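Local coordinates for translation initiation inhibitor (PDB 2EWC), which belongs to the YjgF family, is of unproven function, has been named a putative translation initiation inhibitor, and probably acts as a trimer with clefts between subunits, at the interface of chains A and B. Residues are numbered along the deposited sequence; one frame, centred on the assembly and turned at random. Chains: chain A/B, conserved hypothetical protein.

Contact 1: the interface of chains A and B. Residues chain A 15-16, 19, 26-29; chain B 92-94.
B:Arg94 and A:Asn28 meet where strand 93-98 of chain B runs up against strand 24-30 of chain A, at a subunit boundary of a YjgF-family protein. Such proteins commonly form trimers with ligand-binding clefts at these boundaries, and B:Arg94 follows B:Pro92 and B:Ala93 in the Pro-Ala-Arg stretch that carries the family's conserved arginine, so a ligand-binding role is likely. The backbone nitrogen of A:Tyr29 donates to the carbonyl oxygen B:Arg94 O at 2.9 Å, nearly along the C=O axis. Beside it lies the side-chain amide of A:Asn28, whose CG, anti to the backbone N (chi1 -173°), turns it toward the main chain of B:Arg94. As modelled, its ND2 lies 2.8 Å from the backbone nitrogen B:Arg94 N, which sets two donors against each other. This pairing is doubtful; after an exchange of OD1 and ND2 the amide oxygen may accept from B:Arg94 N, but it would also face a second acceptor, B:Arg94 O, 3.3 Å from the modelled A:Asn28 ND2. The atom modelled as OD1 lies over the centre of the A:His15 ring, 3.6 Å above its plane, and over the rim of the A:Tyr29 ring; after an exchange an NH2 group would face them.

Beyond CG the B:Arg94 chain bends (chi3 96°), and this turn carries the guanidinium across to A:His15. There A:His15 CB covers the rim of one guanidinium face, 4.0 Å from B:Arg94 CZ, with imidazole and guanidinium planes 74° apart. The neighbouring B:Ala93 uses its methyl: CB rests against the main chain of strand 24-30, 3.7 Å from A:Asn28 CA. On its other flank, A:Val19 CG2 approaches B:Ala93 N at 3.6 Å. One residue back, A:Thr16 N donates to B:Pro92 O at 3.3 Å, a longer bond whose donor stands well above the carbonyl plane.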
loop_
_atom_site.group_PDB
_atom_site.type_symbol
_atom_site.label_atom_id
_atom_site.label_comp_id
_atom_site.label_asym_id
_atom_site.label_seq_id
_atom_site.Cartn_x
_atom_site.Cartn_y
_atom_site.Cartn_z
ATOM N N HIS A 15 -7.692 22.000 17.355
ATOM C CA HIS A 15 -6.558 22.677 16.695
ATOM C C HIS A 15 -6.872 23.079 15.250
ATOM O O HIS A 15 -7.859 22.617 14.671
ATOM C CB HIS A 15 -5.247 21.855 16.791
ATOM C CG HIS A 15 -5.268 20.545 16.054
ATOM N ND1 HIS A 15 -5.576 20.442 14.712
ATOM C CD2 HIS A 15 -4.959 19.290 16.458
ATOM C CE1 HIS A 15 -5.494 19.175 14.333
ATOM N NE2 HIS A 15 -5.119 18.455 15.371
ATOM N N THR A 16 -6.029 23.940 14.683
ATOM C CA THR A 16 -6.155 24.393 13.296
ATOM C C THR A 16 -4.928 23.962 12.528
ATOM O O THR A 16 -3.805 24.302 12.924
ATOM C CB THR A 16 -6.247 25.930 13.234
ATOM O OG1 THR A 16 -7.390 26.358 13.976
ATOM C CG2 THR A 16 -6.381 26.436 11.791
ATOM N N VAL A 19 -2.872 28.208 10.132
ATOM C CA VAL A 19 -3.289 29.549 10.534
ATOM C C VAL A 19 -2.549 30.583 9.686
ATOM O O VAL A 19 -1.309 30.689 9.756
ATOM C CB VAL A 19 -3.019 29.817 12.055
ATOM C CG1 VAL A 19 -3.440 31.238 12.434
ATOM C CG2 VAL A 19 -3.757 28.816 12.945
ATOM N N TYR A 26 1.177 29.419 9.947
ATOM C CA TYR A 26 1.614 28.552 11.036
ATOM C C TYR A 26 0.988 27.209 10.852
ATOM O O TYR A 26 -0.226 27.085 10.873
ATOM C CB TYR A 26 1.231 29.153 12.395
ATOM C CG TYR A 26 2.064 30.369 12.679
ATOM C CD1 TYR A 26 3.236 30.284 13.441
ATOM C CD2 TYR A 26 1.737 31.605 12.115
ATOM C CE1 TYR A 26 4.033 31.409 13.659
ATOM C CE2 TYR A 26 2.546 32.740 12.339
ATOM C CZ TYR A 26 3.682 32.623 13.110
ATOM O OH TYR A 26 4.480 33.747 13.319
ATOM N N LEU A 27 1.828 26.213 10.625
ATOM C CA LEU A 27 1.378 24.852 10.492
ATOM C C LEU A 27 1.302 24.171 11.856
ATOM O O LEU A 27 2.229 24.287 12.677
ATOM C CB LEU A 27 2.334 24.112 9.564
ATOM C CG LEU A 27 2.152 24.530 8.088
ATOM C CD1 LEU A 27 3.473 24.895 7.378
ATOM C CD2 LEU A 27 1.411 23.479 7.334
ATOM N N ASN A 28 0.192 23.466 12.084
ATOM C CA ASN A 28 0.014 22.552 13.215
ATOM C C ASN A 28 0.922 21.362 12.962
ATOM O O ASN A 28 1.333 21.149 11.814
ATOM C CB ASN A 28 -1.451 22.090 13.200
ATOM C CG ASN A 28 -1.847 21.271 14.415
ATOM O OD1 ASN A 28 -1.845 20.035 14.377
ATOM N ND2 ASN A 28 -2.208 21.939 15.481
ATOM N N TYR A 29 1.207 20.545 13.981
ATOM C CA TYR A 29 2.016 19.344 13.735
ATOM C C TYR A 29 1.461 18.548 12.534
ATOM O O TYR A 29 0.253 18.431 12.365
ATOM C CB TYR A 29 2.158 18.447 14.979
ATOM C CG TYR A 29 0.872 17.778 15.417
ATOM C CD1 TYR A 29 0.502 16.532 14.916
ATOM C CD2 TYR A 29 0.021 18.402 16.327
ATOM C CE1 TYR A 29 -0.695 15.916 15.322
ATOM C CE2 TYR A 29 -1.172 17.805 16.735
ATOM C CZ TYR A 29 -1.525 16.573 16.232
ATOM O OH TYR A 29 -2.720 15.991 16.638
ATOM N N PRO B 92 -5.537 27.718 17.772
ATOM C CA PRO B 92 -4.234 27.880 17.123
ATOM C C PRO B 92 -3.673 26.575 16.529
ATOM O O PRO B 92 -4.147 25.469 16.859
ATOM C CB PRO B 92 -3.343 28.353 18.259
ATOM C CG PRO B 92 -3.918 27.697 19.464
ATOM C CD PRO B 92 -5.412 27.689 19.242
ATOM N N ALA B 93 -2.699 26.714 15.626
ATOM C CA ALA B 93 -1.834 25.589 15.260
ATOM C C ALA B 93 -1.078 25.225 16.531
ATOM O O ALA B 93 -0.764 26.109 17.332
ATOM C CB ALA B 93 -0.874 25.989 14.188
ATOM N N ARG B 94 -0.796 23.943 16.744
ATOM C CA ARG B 94 0.016 23.584 17.897
ATOM C C ARG B 94 0.943 22.404 17.676
ATOM O O ARG B 94 0.857 21.688 16.672
ATOM C CB ARG B 94 -0.856 23.340 19.143
ATOM C CG ARG B 94 -1.363 21.941 19.242
ATOM C CD ARG B 94 -1.935 21.617 20.620
ATOM N NE ARG B 94 -3.381 21.801 20.607
ATOM C CZ ARG B 94 -4.283 20.825 20.508
ATOM N NH1 ARG B 94 -3.931 19.546 20.436
ATOM N NH2 ARG B 94 -5.560 21.148 20.493
#

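Contact 2: the interface of chains A and B. Residues chain A 4, 19, 21, 24, 26; chain B 24, 26, 64-65, 117, 119.
The phenol oxygen A:Tyr26 OH bonds water 1 at 2.7 Å. The same water 1 bonds the phenol oxygen B:Tyr26 OH at 2.9 Å. It thus bridges the same residue in two subunits of this YjgF-family protein; the two hydroxyls themselves are too far apart to pair. The water lies at the edge of the A:Tyr26 ring, in its plane. In a cyclic trimer a third tyrosine could converge on the same spot, though the two chains alone do not show it.

Around this polar point the contact is largely apolar. A:Tyr26 reaches tip to tip toward B:Phe24, whose edge atom CE1 lies 3.4 Å from A:Tyr26 OH. From one face of the tyrosine ring comes B:Val64, with CG2 set over the rim 4.0 Å from the ring centroid. That methyl gets there because B:Val64 CG2 lies between its backbone N and carbonyl carbon, while CG1 (chi1 -58°) is turned to A:Val19, A:Ala21 and A:Ile4. Along the ring's other edge, A:Tyr26 CD1 touches the methylene B:Gln65 CB; the two side chains run at about a right angle, yet the amide plane is turned only 26° from the ring plane.

B:Phe24 also meets its own counterpart: the two Phe24 rings pack edge-to-face with a marked offset, B:Phe24 CZ and CE2 lying by the CD2 rim of A:Phe24, with centroids 5.3 Å apart and planes 78° apart. The ring tip B:Phe24 CZ also lies 3.3 Å from the carbonyl oxygen A:Ala21 O. Behind it, B:Tyr119 CD1 lies over the rim of one B:Phe24 face, a second-shell contact that should help fix the ring's tilt. The B:Tyr119 ring in turn takes the methyl of A:Ala21 on a face, with A:Ala21 CB 3.6 Å from B:Tyr119 CG. A:Ile4 closes this end, lying antiparallel alongside the tyrosine, its CG1 3.7 Å from B:Tyr119 CD2.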
loop_
_atom_site.group_PDB
_atom_site.type_symbol
_atom_site.label_atom_id
_atom_site.label_comp_id
_atom_site.label_asym_id
_atom_site.label_seq_id
_atom_site.Cartn_x
_atom_site.Cartn_y
_atom_site.Cartn_z
ATOM N N ILE A 4 -7.448 36.920 11.050
ATOM C CA ILE A 4 -6.655 35.688 11.075
ATOM C C ILE A 4 -7.484 34.632 10.342
ATOM O O ILE A 4 -8.657 34.511 10.604
ATOM C CB ILE A 4 -6.392 35.229 12.527
ATOM C CG1 ILE A 4 -5.423 36.206 13.226
ATOM C CG2 ILE A 4 -5.889 33.782 12.557
ATOM C CD1 ILE A 4 -5.349 36.081 14.720
ATOM N N VAL A 19 -2.872 28.208 10.132
ATOM C CA VAL A 19 -3.289 29.549 10.534
ATOM C C VAL A 19 -2.549 30.583 9.686
ATOM O O VAL A 19 -1.309 30.689 9.756
ATOM C CB VAL A 19 -3.019 29.817 12.055
ATOM C CG1 VAL A 19 -3.440 31.238 12.434
ATOM C CG2 VAL A 19 -3.757 28.816 12.945
ATOM N N ALA A 21 -1.747 34.353 9.285
ATOM C CA ALA A 21 -1.683 35.650 9.966
ATOM C C ALA A 21 -0.776 36.644 9.227
ATOM O O ALA A 21 0.472 36.591 9.339
ATOM C CB ALA A 21 -1.205 35.476 11.388
ATOM N N PHE A 24 2.463 35.540 7.221
ATOM C CA PHE A 24 2.932 34.319 7.876
ATOM C C PHE A 24 1.857 33.243 8.025
ATOM O O PHE A 24 0.675 33.556 8.166
ATOM C CB PHE A 24 3.559 34.683 9.216
ATOM C CG PHE A 24 4.900 35.377 9.067
ATOM C CD1 PHE A 24 6.073 34.633 9.017
ATOM C CD2 PHE A 24 4.974 36.759 8.919
ATOM C CE1 PHE A 24 7.287 35.230 8.840
ATOM C CE2 PHE A 24 6.209 37.388 8.756
ATOM C CZ PHE A 24 7.367 36.630 8.722
ATOM N N TYR A 26 1.177 29.419 9.947
ATOM C CA TYR A 26 1.614 28.552 11.036
ATOM C C TYR A 26 0.988 27.209 10.852
ATOM O O TYR A 26 -0.226 27.085 10.873
ATOM C CB TYR A 26 1.231 29.153 12.395
ATOM C CG TYR A 26 2.064 30.369 12.679
ATOM C CD1 TYR A 26 3.236 30.284 13.441
ATOM C CD2 TYR A 26 1.737 31.605 12.115
ATOM C CE1 TYR A 26 4.033 31.409 13.659
ATOM C CE2 TYR A 26 2.546 32.740 12.339
ATOM C CZ TYR A 26 3.682 32.623 13.110
ATOM O OH TYR A 26 4.480 33.747 13.319
ATOM N N PHE B 24 3.296 40.849 15.551
ATOM C CA PHE B 24 3.426 39.555 16.246
ATOM C C PHE B 24 3.839 39.681 17.696
ATOM O O PHE B 24 4.566 40.604 18.061
ATOM C CB PHE B 24 4.364 38.637 15.483
ATOM C CG PHE B 24 3.772 38.145 14.185
ATOM C CD1 PHE B 24 3.042 36.960 14.142
ATOM C CD2 PHE B 24 3.870 38.914 13.028
ATOM C CE1 PHE B 24 2.464 36.519 12.947
ATOM C CE2 PHE B 24 3.285 38.485 11.832
ATOM C CZ PHE B 24 2.591 37.280 11.794
ATOM N N TYR B 26 5.167 37.465 21.085
ATOM C CA TYR B 26 5.806 36.218 21.508
ATOM C C TYR B 26 5.693 36.049 23.019
ATOM O O TYR B 26 6.195 36.865 23.783
ATOM C CB TYR B 26 7.274 36.195 21.080
ATOM C CG TYR B 26 7.395 36.181 19.593
ATOM C CD1 TYR B 26 7.577 34.978 18.913
ATOM C CD2 TYR B 26 7.265 37.361 18.849
ATOM C CE1 TYR B 26 7.631 34.947 17.542
ATOM C CE2 TYR B 26 7.330 37.330 17.477
ATOM C CZ TYR B 26 7.522 36.122 16.832
ATOM O OH TYR B 26 7.573 36.065 15.462
ATOM N N VAL B 64 -2.082 32.392 17.462
ATOM C CA VAL B 64 -1.915 31.682 16.196
ATOM C C VAL B 64 -1.171 30.353 16.332
ATOM O O VAL B 64 -1.407 29.430 15.538
ATOM C CB VAL B 64 -1.268 32.573 15.069
ATOM C CG1 VAL B 64 -2.118 33.826 14.807
ATOM C CG2 VAL B 64 0.180 32.968 15.382
ATOM N N GLN B 65 -0.310 30.237 17.339
ATOM C CA GLN B 65 0.528 29.035 17.489
ATOM C C GLN B 65 0.879 28.839 18.952
ATOM O O GLN B 65 1.102 29.808 19.661
ATOM C CB GLN B 65 1.809 29.114 16.618
ATOM C CG GLN B 65 2.494 27.763 16.392
ATOM C CD GLN B 65 3.421 27.379 17.543
ATOM O OE1 GLN B 65 3.896 28.249 18.269
ATOM N NE2 GLN B 65 3.680 26.070 17.713
ATOM N N VAL B 117 2.697 32.176 19.970
ATOM C CA VAL B 117 2.760 33.388 19.188
ATOM C C VAL B 117 1.311 33.912 19.046
ATOM O O VAL B 117 0.397 33.135 18.811
ATOM C CB VAL B 117 3.377 33.107 17.773
ATOM C CG1 VAL B 117 3.596 34.398 17.016
ATOM C CG2 VAL B 117 4.710 32.315 17.879
ATOM N N TYR B 119 -1.142 37.350 17.183
ATOM C CA TYR B 119 -1.078 38.274 16.064
ATOM C C TYR B 119 -2.159 39.334 16.161
ATOM O O TYR B 119 -3.285 39.055 16.592
ATOM C CB TYR B 119 -1.243 37.505 14.761
ATOM C CG TYR B 119 -1.381 38.351 13.497
ATOM C CD1 TYR B 119 -0.251 38.838 12.840
ATOM C CD2 TYR B 119 -2.632 38.623 12.939
ATOM C CE1 TYR B 119 -0.344 39.575 11.674
ATOM C CE2 TYR B 119 -2.746 39.381 11.746
ATOM C CZ TYR B 119 -1.577 39.848 11.128
ATOM O OH TYR B 119 -1.622 40.588 9.970
HETATM O O HOH W 1 7.014 33.560 14.159
#

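Contact 1 and contact 2 are adjoining stretches of one chain A to chain B interface, their C-alpha centres about 9 Å apart. Both use strands 18-21 and 24-30 of chain A, and A:Val19 and A:Tyr26 take part in each; strand 15-16 joins only in contact 1. Chain B supplies strand 93-98 and the residue before it to contact 1, and strands 24-30, 63-70 and 112-119 to contact 2. The largely apolar seam of contact 2 would thus hold the subunits in register beside the more polar, backbone-bonded contact 1. The interface lacks exact two-fold symmetry, compatible with the cyclic trimers common in this family.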